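Local coordinates for catalase (Bacillus pumilus, PDB 4QOL), which breaks down hydrogen peroxide to water and oxygen at a haem and also shows peroxidase-like reactivity towards phenolic substrates, at the interface of chains A and B. Numbering follows the deposited sequence. Chains: chain A/B, Catalase.

The interface of chains A and B. Residues chain A 350-351, 368-372; chain B 12, 45, 48.
B:His45, near the end of helix 37-46, pushes its imidazole into the loop 368-372 and the A:Ala350-A:Asn351 corner of chain A, part of a two-fold interface within the catalase tetramer. CG anti to the backbone N (chi1 -161°) carries the ring in among the chain A groups, where it crosses the A:Asn351 side chain at about a right angle. Ring NE2 donates to the amide oxygen OD1 of A:Asn351 at 2.7 Å; the bond is nearly straight and close to the imidazole plane, but meets the carbonyl from above its plane. The amide is kept from flipping by its own ND2, which gives hydrogens to the backbone O of A:Asp370 and of A:Phe372, each at 3.0 Å. An alanine in place of A:Asn351 would probably leave NE2 of B:His45 without its acceptor and these two loop carbonyls without their shared donor. The packing is tight here: ring CD2 lies 3.5 Å from the A:Ala350 carbonyl O, and the A:Ala350 methyl CB sits 3.6 Å from B:Arg48 CB. Beside the ring, A:Gln368 reaches out to meet B:Asn12 tip to tip, its OE1 taking a hydrogen from ND2 at 2.8 Å, with the amide planes 66° apart. The looser side is bridged by water. Water 2 links the B:Arg48 carbonyl to A:Phe372 N. On the other side of CE1, B:His45 ND1 meets in-plane water 1 at 2.8 Å, and that water also hydrogen-bonds A:Gln369 N at 3.1 Å.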
# COMPACT_ATOMS: atom_id res chain seq x y z
N ALA A 350 -7.24 -1.07 5.44
CA ALA A 350 -8.64 -0.57 5.66
C ALA A 350 -9.49 -1.53 6.47
O ALA A 350 -10.37 -1.10 7.27
CB ALA A 350 -9.29 -0.24 4.32
N ASN A 351 -9.37 -2.83 6.20
CA ASN A 351 -10.13 -3.89 6.84
C ASN A 351 -9.43 -4.53 8.02
O ASN A 351 -9.70 -5.69 8.38
CB ASN A 351 -10.60 -4.93 5.80
CG ASN A 351 -11.63 -4.39 4.90
OD1 ASN A 351 -12.59 -3.77 5.36
ND2 ASN A 351 -11.42 -4.51 3.59
N GLN A 368 -20.87 -0.62 5.52
CA GLN A 368 -19.52 -0.45 4.96
C GLN A 368 -19.29 -1.55 3.95
O GLN A 368 -19.91 -2.63 4.02
CB GLN A 368 -18.49 -0.49 6.08
CG GLN A 368 -18.72 0.64 7.11
CD GLN A 368 -17.66 0.67 8.19
OE1 GLN A 368 -16.54 0.15 7.97
NE2 GLN A 368 -18.04 1.17 9.37
N GLN A 369 -18.36 -1.32 3.05
CA GLN A 369 -18.08 -2.31 2.05
C GLN A 369 -16.67 -2.18 1.50
O GLN A 369 -16.08 -1.14 1.53
CB GLN A 369 -19.06 -2.28 0.88
CG GLN A 369 -18.90 -1.04 0.08
CD GLN A 369 -19.90 -0.97 -1.04
OE1 GLN A 369 -20.85 -1.79 -1.11
NE2 GLN A 369 -19.65 -0.10 -1.97
N ASP A 370 -16.21 -3.28 0.93
CA ASP A 370 -15.07 -3.31 0.02
C ASP A 370 -13.75 -2.96 0.77
O ASP A 370 -13.59 -3.29 1.97
CB ASP A 370 -15.25 -2.33 -1.19
CG ASP A 370 -16.49 -2.64 -2.06
OD1 ASP A 370 -17.15 -3.65 -1.78
OD2 ASP A 370 -16.74 -1.85 -3.02
N GLY A 371 -12.78 -2.42 0.04
CA GLY A 371 -11.48 -2.19 0.67
C GLY A 371 -10.52 -3.34 0.40
O GLY A 371 -10.93 -4.47 0.18
N PHE A 372 -9.22 -3.04 0.46
CA PHE A 372 -8.19 -4.09 0.27
C PHE A 372 -8.47 -5.31 1.11
O PHE A 372 -8.86 -5.22 2.29
CB PHE A 372 -6.77 -3.63 0.56
CG PHE A 372 -6.10 -2.95 -0.59
CD1 PHE A 372 -5.71 -3.64 -1.74
CD2 PHE A 372 -5.80 -1.61 -0.51
CE1 PHE A 372 -5.08 -2.95 -2.76
CE2 PHE A 372 -5.18 -0.95 -1.53
CZ PHE A 372 -4.87 -1.61 -2.65
N ASN B 12 -17.67 -1.08 13.58
CA ASN B 12 -16.80 -2.26 13.42
C ASN B 12 -16.25 -2.85 14.72
O ASN B 12 -15.77 -3.97 14.71
CB ASN B 12 -15.66 -1.94 12.48
CG ASN B 12 -16.14 -1.58 11.09
OD1 ASN B 12 -17.12 -2.11 10.60
ND2 ASN B 12 -15.34 -0.76 10.39
N HIS B 45 -13.63 4.33 6.22
CA HIS B 45 -13.74 3.11 5.39
C HIS B 45 -14.26 3.45 4.01
O HIS B 45 -13.76 2.90 3.04
CB HIS B 45 -14.61 2.03 6.08
CG HIS B 45 -14.40 0.67 5.55
ND1 HIS B 45 -15.02 0.23 4.40
CD2 HIS B 45 -13.49 -0.28 5.90
CE1 HIS B 45 -14.50 -0.96 4.08
NE2 HIS B 45 -13.64 -1.32 5.01
N ARG B 48 -11.59 4.46 1.68
CA ARG B 48 -10.66 3.41 1.34
C ARG B 48 -11.31 2.24 0.57
O ARG B 48 -10.69 1.16 0.46
CB ARG B 48 -10.01 2.88 2.60
CG ARG B 48 -8.96 3.83 3.17
CD ARG B 48 -8.53 3.49 4.56
NE ARG B 48 -7.57 4.53 4.97
CZ ARG B 48 -7.92 5.76 5.31
NH1 ARG B 48 -9.20 6.05 5.50
NH2 ARG B 48 -6.99 6.72 5.49
O HOH W 1 -17.19 1.55 3.25
O HOH W 2 -8.40 -0.25 0.80